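Local atomic coordinates of purine nucleoside phosphorylase (Thermus thermophilus, PDB entry 6TK9), a protein that probably catalyses the reversible phosphorolysis of purine nucleosides such as inosine and guanosine, releasing the free base and a pentose 1-phosphate. Residues Pro118-Asp130 and Arg225-Val237. Numbering follows the deposited sequence.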
ATOM      1  N   PRO A 118       2.594 -10.497 -12.418  1.00 67.91           N
ATOM      2  CA  PRO A 118       3.789 -10.748 -13.229  1.00 73.20           C
ATOM      3  C   PRO A 118       4.110 -12.246 -13.411  1.00 70.79           C
ATOM      4  O   PRO A 118       4.876 -12.563 -14.303  1.00 75.07           O
ATOM      5  CB  PRO A 118       4.931 -10.060 -12.452  1.00 71.10           C
ATOM      6  CG  PRO A 118       4.234  -9.110 -11.501  1.00 69.65           C
ATOM      7  CD  PRO A 118       2.921  -9.784 -11.170  1.00 69.04           C
ATOM      8  N   ARG A 119       3.535 -13.106 -12.561  1.00 67.82           N
ATOM      9  CA  ARG A 119       3.776 -14.573 -12.517  1.00 66.28           C
ATOM     10  C   ARG A 119       3.106 -15.218 -13.731  1.00 64.75           C
ATOM     11  O   ARG A 119       3.734 -16.111 -14.320  1.00 66.85           O
ATOM     12  CB  ARG A 119       3.269 -15.172 -11.198  1.00 68.77           C
ATOM     13  CG  ARG A 119       3.823 -14.494  -9.951  1.00 76.74           C
ATOM     14  CD  ARG A 119       4.437 -15.451  -8.945  1.00 84.48           C
ATOM     15  NE  ARG A 119       5.473 -14.803  -8.144  1.00 87.97           N
ATOM     16  CZ  ARG A 119       5.363 -14.454  -6.861  1.00 87.31           C
ATOM     17  NH1 ARG A 119       4.250 -14.693  -6.180  1.00 82.87           N
ATOM     18  NH2 ARG A 119       6.385 -13.868  -6.259  1.00 83.19           N
ATOM     19  N   PHE A 120       1.908 -14.741 -14.097  1.00 65.28           N
ATOM     20  CA  PHE A 120       1.107 -15.144 -15.291  1.00 64.45           C
ATOM     21  C   PHE A 120       1.963 -15.084 -16.573  1.00 65.88           C
ATOM     22  O   PHE A 120       3.007 -14.406 -16.588  1.00 63.57           O
ATOM     23  CB  PHE A 120      -0.091 -14.203 -15.485  1.00 65.36           C
ATOM     24  CG  PHE A 120      -1.235 -14.266 -14.497  1.00 55.23           C
ATOM     25  CD1 PHE A 120      -1.134 -14.920 -13.279  1.00 53.61           C
ATOM     26  CD2 PHE A 120      -2.420 -13.602 -14.784  1.00 54.46           C
ATOM     27  CE1 PHE A 120      -2.200 -14.945 -12.387  1.00 49.56           C
ATOM     28  CE2 PHE A 120      -3.487 -13.630 -13.898  1.00 53.85           C
ATOM     29  CZ  PHE A 120      -3.373 -14.302 -12.699  1.00 52.85           C
ATOM     30  N   ARG A 121       1.505 -15.756 -17.637  1.00 74.55           N
ATOM     31  CA  ARG A 121       2.150 -15.805 -18.983  1.00 75.29           C
ATOM     32  C   ARG A 121       1.087 -15.553 -20.062  1.00 66.07           C
ATOM     33  O   ARG A 121      -0.034 -16.113 -19.947  1.00 57.92           O
ATOM     34  CB  ARG A 121       2.849 -17.156 -19.228  1.00 86.17           C
ATOM     35  CG  ARG A 121       1.999 -18.390 -18.923  1.00 99.79           C
ATOM     36  CD  ARG A 121       2.386 -19.683 -19.640  1.00100.82           C
ATOM     37  NE  ARG A 121       2.113 -19.631 -21.075  1.00107.55           N
ATOM     38  CZ  ARG A 121       2.689 -20.404 -21.997  1.00110.08           C
ATOM     39  NH1 ARG A 121       3.581 -21.317 -21.650  1.00112.85           N
ATOM     40  NH2 ARG A 121       2.379 -20.255 -23.274  1.00102.68           N
ATOM     41  N   ALA A 122       1.431 -14.753 -21.077  1.00 61.15           N
ATOM     42  CA  ALA A 122       0.707 -14.673 -22.368  1.00 60.94           C
ATOM     43  C   ALA A 122       0.391 -16.099 -22.848  1.00 63.80           C
ATOM     44  O   ALA A 122       1.299 -16.978 -22.756  1.00 63.74           O
ATOM     45  CB  ALA A 122       1.529 -13.924 -23.391  1.00 59.37           C
ATOM     46  N   GLY A 123      -0.842 -16.321 -23.321  1.00 56.24           N
ATOM     47  CA  GLY A 123      -1.349 -17.638 -23.748  1.00 54.91           C
ATOM     48  C   GLY A 123      -2.045 -18.410 -22.628  1.00 57.01           C
ATOM     49  O   GLY A 123      -2.766 -19.379 -22.952  1.00 60.27           O
ATOM     50  N   GLY A 124      -1.855 -18.030 -21.358  1.00 50.19           N
ATOM     51  CA  GLY A 124      -2.409 -18.773 -20.211  1.00 43.26           C
ATOM     52  C   GLY A 124      -3.881 -18.485 -20.007  1.00 39.73           C
ATOM     53  O   GLY A 124      -4.415 -17.605 -20.666  1.00 43.33           O
ATOM     54  N   ILE A 125      -4.509 -19.205 -19.090  1.00 38.69           N
ATOM     55  CA  ILE A 125      -5.960 -19.088 -18.778  1.00 38.17           C
ATOM     56  C   ILE A 125      -6.109 -18.799 -17.273  1.00 39.36           C
ATOM     57  O   ILE A 125      -5.440 -19.480 -16.443  1.00 34.92           O
ATOM     58  CB  ILE A 125      -6.677 -20.379 -19.211  1.00 37.15           C
ATOM     59  CG1 ILE A 125      -6.529 -20.645 -20.711  1.00 39.88           C
ATOM     60  CG2 ILE A 125      -8.126 -20.356 -18.783  1.00 35.86           C
ATOM     61  CD1 ILE A 125      -7.154 -21.946 -21.163  1.00 41.97           C
ATOM     62  N   MET A 126      -6.939 -17.809 -16.936  1.00 40.89           N
ATOM     63  CA  MET A 126      -7.157 -17.350 -15.544  1.00 43.06           C
ATOM     64  C   MET A 126      -8.617 -17.609 -15.216  1.00 41.06           C
ATOM     65  O   MET A 126      -9.469 -17.029 -15.886  1.00 41.76           O
ATOM     66  CB  MET A 126      -6.841 -15.861 -15.334  1.00 45.56           C
ATOM     67  CG  MET A 126      -6.934 -15.426 -13.866  1.00 44.08           C
ATOM     68  SD  MET A 126      -6.937 -13.618 -13.620  1.00 43.01           S
ATOM     69  CE  MET A 126      -8.690 -13.266 -13.619  1.00 45.83           C
ATOM     70  N   LEU A 127      -8.851 -18.489 -14.251  1.00 39.75           N
ATOM     71  CA  LEU A 127     -10.144 -18.631 -13.556  1.00 42.60           C
ATOM     72  C   LEU A 127     -10.376 -17.366 -12.726  1.00 42.38           C
ATOM     73  O   LEU A 127      -9.447 -16.941 -12.029  1.00 48.93           O
ATOM     74  CB  LEU A 127     -10.048 -19.871 -12.669  1.00 44.66           C
ATOM     75  CG  LEU A 127     -11.247 -20.154 -11.774  1.00 43.60           C
ATOM     76  CD1 LEU A 127     -12.478 -20.426 -12.612  1.00 44.42           C
ATOM     77  CD2 LEU A 127     -10.949 -21.325 -10.849  1.00 46.66           C
ATOM     78  N   HIS A 128     -11.562 -16.777 -12.810  1.00 40.53           N
ATOM     79  CA  HIS A 128     -11.957 -15.598 -12.000  1.00 38.86           C
ATOM     80  C   HIS A 128     -12.313 -16.083 -10.593  1.00 41.64           C
ATOM     81  O   HIS A 128     -13.181 -16.974 -10.487  1.00 45.03           O
ATOM     82  CB  HIS A 128     -13.141 -14.874 -12.641  1.00 37.37           C
ATOM     83  CG  HIS A 128     -12.825 -14.173 -13.918  1.00 37.47           C
ATOM     84  ND1 HIS A 128     -13.627 -13.167 -14.404  1.00 35.42           N
ATOM     85  CD2 HIS A 128     -11.810 -14.327 -14.803  1.00 39.57           C
ATOM     86  CE1 HIS A 128     -13.117 -12.728 -15.543  1.00 42.37           C
ATOM     87  NE2 HIS A 128     -11.994 -13.421 -15.810  1.00 39.07           N
ATOM     88  N   LEU A 129     -11.679 -15.514  -9.567  1.00 39.91           N
ATOM     89  CA  LEU A 129     -12.024 -15.747  -8.143  1.00 36.82           C
ATOM     90  C   LEU A 129     -12.855 -14.595  -7.599  1.00 34.14           C
ATOM     91  O   LEU A 129     -13.656 -14.853  -6.720  1.00 33.60           O
ATOM     92  CB  LEU A 129     -10.736 -15.890  -7.345  1.00 37.78           C
ATOM     93  CG  LEU A 129      -9.931 -17.127  -7.701  1.00 41.27           C
ATOM     94  CD1 LEU A 129      -8.722 -17.266  -6.784  1.00 44.39           C
ATOM     95  CD2 LEU A 129     -10.810 -18.365  -7.628  1.00 40.62           C
ATOM     96  N   ASP A 130     -12.639 -13.373  -8.094  1.00 37.39           N
ATOM     97  CA  ASP A 130     -13.377 -12.155  -7.650  1.00 38.99           C
ATOM     98  C   ASP A 130     -13.171 -11.028  -8.664  1.00 38.23           C
ATOM     99  O   ASP A 130     -12.376 -11.201  -9.619  1.00 42.08           O
ATOM    100  CB  ASP A 130     -12.900 -11.712  -6.266  1.00 40.46           C
ATOM    101  CG  ASP A 130     -13.961 -11.073  -5.404  1.00 40.99           C
ATOM    102  OD1 ASP A 130     -15.104 -11.004  -5.864  1.00 41.38           O
ATOM    103  OD2 ASP A 130     -13.612 -10.623  -4.286  1.00 46.77           O
ATOM    104  N   ARG A 225     -25.812 -18.967 -11.390  1.00 42.95           N
ATOM    105  CA  ARG A 225     -24.421 -19.340 -11.043  1.00 41.23           C
ATOM    106  C   ARG A 225     -23.527 -18.873 -12.190  1.00 40.16           C
ATOM    107  O   ARG A 225     -24.004 -18.869 -13.320  1.00 39.67           O
ATOM    108  CB  ARG A 225     -24.278 -20.844 -10.832  1.00 46.45           C
ATOM    109  CG  ARG A 225     -25.260 -21.444  -9.837  1.00 50.88           C
ATOM    110  CD  ARG A 225     -25.473 -22.917 -10.147  1.00 54.18           C
ATOM    111  NE  ARG A 225     -24.439 -23.747  -9.558  1.00 56.78           N
ATOM    112  CZ  ARG A 225     -23.865 -24.813 -10.122  1.00 60.37           C
ATOM    113  NH1 ARG A 225     -24.162 -25.191 -11.358  1.00 53.80           N
ATOM    114  NH2 ARG A 225     -22.952 -25.485  -9.435  1.00 65.27           N
ATOM    115  N   VAL A 226     -22.306 -18.428 -11.884  1.00 41.52           N
ATOM    116  CA  VAL A 226     -21.393 -17.714 -12.830  1.00 39.30           C
ATOM    117  C   VAL A 226     -19.997 -18.330 -12.685  1.00 41.54           C
ATOM    118  O   VAL A 226     -19.558 -18.566 -11.554  1.00 45.28           O
ATOM    119  CB  VAL A 226     -21.347 -16.191 -12.565  1.00 39.78           C
ATOM    120  CG1 VAL A 226     -20.381 -15.455 -13.488  1.00 39.87           C
ATOM    121  CG2 VAL A 226     -22.717 -15.540 -12.629  1.00 39.91           C
ATOM    122  N   LEU A 227     -19.334 -18.579 -13.808  1.00 45.34           N
ATOM    123  CA  LEU A 227     -17.903 -18.966 -13.895  1.00 47.52           C
ATOM    124  C   LEU A 227     -17.258 -18.021 -14.907  1.00 46.59           C
ATOM    125  O   LEU A 227     -17.843 -17.844 -15.997  1.00 48.46           O
ATOM    126  CB  LEU A 227     -17.809 -20.435 -14.330  1.00 47.57           C
ATOM    127  CG  LEU A 227     -16.422 -21.066 -14.269  1.00 47.03           C
ATOM    128  CD1 LEU A 227     -16.512 -22.562 -14.482  1.00 54.47           C
ATOM    129  CD2 LEU A 227     -15.502 -20.466 -15.308  1.00 49.65           C
ATOM    130  N   GLY A 228     -16.128 -17.413 -14.535  1.00 46.25           N
ATOM    131  CA  GLY A 228     -15.415 -16.415 -15.348  1.00 40.21           C
ATOM    132  C   GLY A 228     -14.068 -16.953 -15.793  1.00 41.23           C
ATOM    133  O   GLY A 228     -13.315 -17.439 -14.941  1.00 39.95           O
ATOM    134  N   LEU A 229     -13.773 -16.885 -17.087  1.00 38.50           N
ATOM    135  CA  LEU A 229     -12.472 -17.309 -17.628  1.00 40.78           C
ATOM    136  C   LEU A 229     -12.006 -16.220 -18.578  1.00 43.06           C
ATOM    137  O   LEU A 229     -12.813 -15.727 -19.387  1.00 42.43           O
ATOM    138  CB  LEU A 229     -12.554 -18.654 -18.357  1.00 43.41           C
ATOM    139  CG  LEU A 229     -13.164 -19.823 -17.585  1.00 47.25           C
ATOM    140  CD1 LEU A 229     -13.296 -21.025 -18.513  1.00 50.24           C
ATOM    141  CD2 LEU A 229     -12.342 -20.190 -16.351  1.00 44.83           C
ATOM    142  N   SER A 230     -10.734 -15.867 -18.447  1.00 40.64           N
ATOM    143  CA  SER A 230     -10.032 -14.973 -19.375  1.00 39.17           C
ATOM    144  C   SER A 230      -8.858 -15.758 -19.954  1.00 41.43           C
ATOM    145  O   SER A 230      -8.285 -16.624 -19.244  1.00 37.32           O
ATOM    146  CB  SER A 230      -9.631 -13.718 -18.682  1.00 38.91           C
ATOM    147  OG  SER A 230     -10.796 -13.049 -18.225  1.00 37.66           O
ATOM    148  N   THR A 231      -8.647 -15.560 -21.247  1.00 40.81           N
ATOM    149  CA  THR A 231      -7.389 -15.828 -21.957  1.00 40.83           C
ATOM    150  C   THR A 231      -6.487 -14.644 -21.626  1.00 42.80           C
ATOM    151  O   THR A 231      -6.867 -13.510 -21.943  1.00 45.14           O
ATOM    152  CB  THR A 231      -7.635 -15.999 -23.460  1.00 44.30           C
ATOM    153  OG1 THR A 231      -8.413 -17.186 -23.671  1.00 44.24           O
ATOM    154  CG2 THR A 231      -6.328 -16.050 -24.222  1.00 48.04           C
ATOM    155  N   ILE A 232      -5.374 -14.892 -20.949  1.00 42.31           N
ATOM    156  CA  ILE A 232      -4.363 -13.840 -20.696  1.00 47.13           C
ATOM    157  C   ILE A 232      -3.600 -13.643 -22.015  1.00 48.78           C
ATOM    158  O   ILE A 232      -2.563 -14.271 -22.206  1.00 47.13           O
ATOM    159  CB  ILE A 232      -3.479 -14.224 -19.502  1.00 48.52           C
ATOM    160  CG1 ILE A 232      -4.320 -14.483 -18.250  1.00 45.32           C
ATOM    161  CG2 ILE A 232      -2.410 -13.168 -19.263  1.00 49.26           C
ATOM    162  CD1 ILE A 232      -5.085 -13.289 -17.774  1.00 43.89           C
ATOM    163  N   THR A 233      -4.152 -12.816 -22.902  1.00 49.53           N
ATOM    164  CA  THR A 233      -3.682 -12.588 -24.291  1.00 53.72           C
ATOM    165  C   THR A 233      -2.340 -11.852 -24.293  1.00 54.55           C
ATOM    166  O   THR A 233      -1.549 -12.052 -25.238  1.00 56.55           O
ATOM    167  CB  THR A 233      -4.747 -11.815 -25.075  1.00 56.07           C
ATOM    168  OG1 THR A 233      -5.053 -10.647 -24.308  1.00 60.49           O
ATOM    169  CG2 THR A 233      -5.995 -12.631 -25.331  1.00 51.08           C
ATOM    170  N   ASP A 234      -2.100 -11.006 -23.292  1.00 59.42           N
ATOM    171  CA  ASP A 234      -0.863 -10.182 -23.174  1.00 57.09           C
ATOM    172  C   ASP A 234      -0.491 -10.092 -21.691  1.00 56.27           C
ATOM    173  O   ASP A 234      -1.296 -10.496 -20.840  1.00 61.31           O
ATOM    174  CB  ASP A 234      -1.026  -8.802 -23.839  1.00 51.90           C
ATOM    175  CG  ASP A 234      -2.105  -7.892 -23.246  1.00 52.83           C
ATOM    176  OD1 ASP A 234      -3.302  -8.265 -23.308  1.00 55.72           O
ATOM    177  OD2 ASP A 234      -1.753  -6.797 -22.739  1.00 53.25           O
ATOM    178  N   MET A 235       0.699  -9.584 -21.404  1.00 56.91           N
ATOM    179  CA  MET A 235       1.153  -9.304 -20.026  1.00 57.74           C
ATOM    180  C   MET A 235       1.198  -7.776 -19.876  1.00 62.73           C
ATOM    181  O   MET A 235       2.030  -7.115 -20.527  1.00 61.30           O
ATOM    182  CB  MET A 235       2.508  -9.975 -19.753  1.00 54.03           C
ATOM    183  CG  MET A 235       2.402 -11.497 -19.530  1.00 49.65           C
ATOM    184  SD  MET A 235       1.139 -11.992 -18.301  1.00 51.43           S
ATOM    185  CE  MET A 235       1.774 -11.194 -16.832  1.00 54.65           C
ATOM    186  N   ALA A 236       0.240  -7.244 -19.118  1.00 67.03           N
ATOM    187  CA  ALA A 236       0.083  -5.810 -18.791  1.00 65.31           C
ATOM    188  C   ALA A 236       0.869  -5.531 -17.508  1.00 56.27           C
ATOM    189  O   ALA A 236       0.266  -5.496 -16.403  1.00 64.87           O
ATOM    190  CB  ALA A 236      -1.387  -5.469 -18.663  1.00 66.78           C
ATOM    191  N   VAL A 237       2.181  -5.384 -17.648  1.00 49.16           N
ATOM    192  CA  VAL A 237       3.072  -5.062 -16.500  1.00 54.75           C
ATOM    193  C   VAL A 237       3.903  -3.832 -16.862  1.00 52.13           C
ATOM    194  O   VAL A 237       4.718  -3.841 -17.779  1.00 54.25           O
ATOM    195  CB  VAL A 237       3.878  -6.295 -16.032  1.00 57.37           C
ATOM    196  CG1 VAL A 237       3.740  -7.477 -16.985  1.00 56.33           C
ATOM    197  CG2 VAL A 237       5.337  -5.973 -15.727  1.00 56.54           C
TER
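Ser-230 OG is gripped by two side chains: NE2 of His-128 reaches it from the facing strand at 2.7 Å, and Ser-111 OG, on the neighbouring strand 106-115, bonds it as well. A small hydroxyl suits this buried spot, since it can serve as donor or acceptor. It meets the imidazole at the ring's edge, while Gly-228 lies over one face, its CA 4.0 Å from the ring centroid in a CH-pi contact. Glycine fits here because a beta carbon would run into His-128 ND1. With CG anti to the carbonyl carbon (chi1 -69°), the His-128 ring folds over this glycine toward Ser-230; ND1 is hydrogen-bonded to Tyr-159 OH, so both ring nitrogens are engaged. A leucine in place of His-128 would probably leave Ser-230 OG with one partner fewer and Tyr-159 OH without its ring-nitrogen mate, and lose the flat surface over Gly-228.

Strands 124-130 and 225-233 are antiparallel. Met-126 and Ser-230 form a hydrogen-bonded pair, with Met-126 N to Ser-230 O at 2.9 Å and a nearly straight N-H...O angle of 172°. On the face of Leu-127 and Leu-229, Leu-127 CD1 meets Leu-229 CD2 at 3.7 Å, on the side packed by helices 161-173 and 257-270. On the other face, Ile-232 CD1 lies 4.0 Å from both Met-126 CB and Phe-120 CD2, the Ile-232 and Phe-120 side chains crossing at about a right angle.

Beyond, a type II turn from Arg-121 to Gly-124 reverses the chain; Gly-123 adopts the positive phi favoured by glycine, and its N donates to Ile-232 O at 2.9 Å. The bent Met-235 chain lays SD 3.8 Å from Phe-120 CB. Within the central sheet of this phosphorylase fold, a polar histidine-serine network thus sits beside an apolar cluster held by backbone bonds and packing together.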